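Long-range contact in Pre-mRNA-processing-splicing factor 8 (Cryptococcus neoformans var. grubii serotype A, PDB 6MX6), which contains a Hint-family intein that probably excises itself from the precursor by protein splicing and joins the flanking host segments: residues L6-R11 with K153-V158. Residues are numbered along the deposited sequence; the frame is centred on the assembly and turned at random.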
loop_
_atom_site.group_PDB
_atom_site.type_symbol
_atom_site.label_atom_id
_atom_site.label_comp_id
_atom_site.label_asym_id
_atom_site.label_seq_id
_atom_site.Cartn_x
_atom_site.Cartn_y
_atom_site.Cartn_z
ATOM N N LEU A 6 -2.111 -6.830 3.460
ATOM C CA LEU A 6 -3.271 -6.026 3.085
ATOM C C LEU A 6 -4.576 -6.740 3.399
ATOM O O LEU A 6 -4.657 -7.968 3.353
ATOM C CB LEU A 6 -3.247 -5.696 1.589
ATOM C CG LEU A 6 -2.014 -4.940 1.101
ATOM C CD1 LEU A 6 -2.100 -4.794 -0.413
ATOM C CD2 LEU A 6 -1.936 -3.579 1.757
ATOM N N GLN A 7 -5.619 -5.956 3.677
ATOM C CA GLN A 7 -6.917 -6.549 3.947
ATOM C C GLN A 7 -7.419 -7.308 2.733
ATOM O O GLN A 7 -7.281 -6.848 1.593
ATOM C CB GLN A 7 -7.946 -5.482 4.319
ATOM C CG GLN A 7 -9.266 -6.085 4.759
ATOM C CD GLN A 7 -10.244 -5.030 5.237
ATOM O OE1 GLN A 7 -10.576 -4.110 4.497
ATOM N NE2 GLN A 7 -10.703 -5.157 6.480
ATOM N N ASN A 8 -7.993 -8.484 2.978
ATOM C CA ASN A 8 -8.624 -9.232 1.899
ATOM C C ASN A 8 -9.663 -8.372 1.189
ATOM O O ASN A 8 -10.430 -7.637 1.819
ATOM C CB ASN A 8 -9.276 -10.502 2.432
ATOM C CG ASN A 8 -8.264 -11.605 2.709
ATOM O OD1 ASN A 8 -7.054 -11.376 2.693
ATOM N ND2 ASN A 8 -8.759 -12.807 2.970
ATOM N N GLY A 9 -9.695 -8.487 -0.129
ATOM C CA GLY A 9 -10.564 -7.671 -0.949
ATOM C C GLY A 9 -9.892 -6.456 -1.535
ATOM O O GLY A 9 -10.522 -5.738 -2.323
ATOM N N THR A 10 -8.639 -6.201 -1.176
ATOM C CA THR A 10 -7.879 -5.135 -1.810
ATOM C C THR A 10 -7.621 -5.504 -3.269
ATOM O O THR A 10 -7.171 -6.613 -3.571
ATOM C CB THR A 10 -6.563 -4.898 -1.073
ATOM O OG1 THR A 10 -6.814 -4.558 0.306
ATOM C CG2 THR A 10 -5.795 -3.774 -1.735
ATOM N N ARG A 11 -7.925 -4.576 -4.177
ATOM C CA ARG A 11 -7.840 -4.826 -5.613
ATOM C C ARG A 11 -6.489 -4.355 -6.139
ATOM O O ARG A 11 -6.148 -3.172 -6.019
ATOM C CB ARG A 11 -8.985 -4.116 -6.346
ATOM C CG ARG A 11 -10.372 -4.560 -5.895
ATOM C CD ARG A 11 -11.426 -3.480 -6.129
ATOM N NE ARG A 11 -11.490 -3.081 -7.530
ATOM C CZ ARG A 11 -12.263 -2.107 -7.996
ATOM N NH1 ARG A 11 -13.046 -1.425 -7.168
ATOM N NH2 ARG A 11 -12.251 -1.812 -9.290
ATOM N N LYS A 153 -9.510 -10.531 7.938
ATOM C CA LYS A 153 -8.527 -11.355 7.255
ATOM C C LYS A 153 -7.657 -10.510 6.343
ATOM O O LYS A 153 -8.133 -9.572 5.693
ATOM C CB LYS A 153 -9.218 -12.447 6.431
ATOM C CG LYS A 153 -9.911 -13.483 7.284
ATOM C CD LYS A 153 -10.623 -14.528 6.416
ATOM C CE LYS A 153 -11.279 -15.589 7.286
ATOM N NZ LYS A 153 -11.668 -16.796 6.505
ATOM N N TRP A 154 -6.380 -10.860 6.290
ATOM C CA TRP A 154 -5.405 -10.194 5.452
ATOM C C TRP A 154 -4.571 -11.235 4.717
ATOM O O TRP A 154 -4.460 -12.396 5.142
ATOM C CB TRP A 154 -4.474 -9.282 6.273
ATOM C CG TRP A 154 -3.733 -9.984 7.389
ATOM C CD1 TRP A 154 -4.101 -10.038 8.698
ATOM C CD2 TRP A 154 -2.502 -10.724 7.291
ATOM N NE1 TRP A 154 -3.174 -10.751 9.427
ATOM C CE2 TRP A 154 -2.185 -11.181 8.585
ATOM C CE3 TRP A 154 -1.640 -11.043 6.238
ATOM C CZ2 TRP A 154 -1.044 -11.945 8.853
ATOM C CZ3 TRP A 154 -0.505 -11.793 6.507
ATOM C CH2 TRP A 154 -0.219 -12.236 7.802
ATOM N N SER A 155 -3.949 -10.774 3.633
ATOM C CA SER A 155 -3.051 -11.575 2.815
ATOM C C SER A 155 -1.819 -10.744 2.493
ATOM O O SER A 155 -1.910 -9.529 2.272
ATOM C CB SER A 155 -3.737 -12.048 1.529
ATOM O OG SER A 155 -4.916 -12.785 1.820
ATOM N N GLY A 156 -0.664 -11.407 2.490
ATOM C CA GLY A 156 0.589 -10.747 2.197
ATOM C C GLY A 156 1.444 -11.610 1.288
ATOM O O GLY A 156 1.184 -12.797 1.097
ATOM N N PHE A 157 2.462 -10.980 0.716
ATOM C CA PHE A 157 3.436 -11.658 -0.129
ATOM C C PHE A 157 4.615 -10.715 -0.303
ATOM O O PHE A 157 4.542 -9.531 0.032
ATOM C CB PHE A 157 2.848 -12.081 -1.485
ATOM C CG PHE A 157 2.040 -11.009 -2.174
ATOM C CD1 PHE A 157 2.653 -9.882 -2.694
ATOM C CD2 PHE A 157 0.668 -11.146 -2.324
ATOM C CE1 PHE A 157 1.911 -8.902 -3.340
ATOM C CE2 PHE A 157 -0.083 -10.166 -2.962
ATOM C CZ PHE A 157 0.543 -9.046 -3.470
ATOM N N VAL A 158 5.707 -11.253 -0.813
ATOM C CA VAL A 158 6.842 -10.424 -1.187
ATOM C C VAL A 158 6.804 -10.241 -2.693
ATOM O O VAL A 158 6.234 -11.050 -3.436
ATOM C CB VAL A 158 8.199 -11.006 -0.736
ATOM C CG1 VAL A 158 8.453 -10.681 0.730
ATOM C CG2 VAL A 158 8.246 -12.485 -0.974
HETATM O O HOH W 1 -6.743 -14.250 5.089
#
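Leu6 and Ser155 form an antiparallel hydrogen-bonded pair: Leu6 N gives a nearly straight bond to Ser155 O (3.0 Å), and Leu6 O takes one from Ser155 N (2.9 Å, 163° at the hydrogen). The Leu6 side chain stands on the same sheet face as that of Ser155, but it touches Leu63 and Cys65 of strand 63-65 and His69. Gln7 lies opposite Trp154 in a non-hydrogen-bonded pair, with CA atoms 4.2 Å apart and side chains that diverge. Its CG, anti to the backbone N (chi1 -173°), passes Lys153 O, and NE2 is hydrogen-bonded to Thr152 OG1; its backbone also bonds to Val64. Asn8 makes the side-chain link. While its backbone N donates to Lys153 O (2.9 Å), its carboxamide turns back over residues 153-158, where OD1 accepts from Ser155 OG (2.7 Å), the donor tilted 27° from the amide plane. On the other branch, ND2 lies 3.5 Å from Lys153 CB and bonds weakly to a water that donates to Trp154 O. From Gln7 to Thr10 the chain makes a type II turn, with Gly9 at its third position; Thr10 N and OG1 both donate to Gln7 O, the hydroxyl on a lone pair in the carbonyl plane (2.7 Å). Thus, near the N-terminus of the Hint fold, strand 6-7 and the turn residue after it are joined to strand 152-159 by three backbone bonds and one side-chain bond. In the latter, Ser155 OG also accepts weakly from Arg46 NH1, whose positive charge would probably make the hydroxyl a better donor to Asn8.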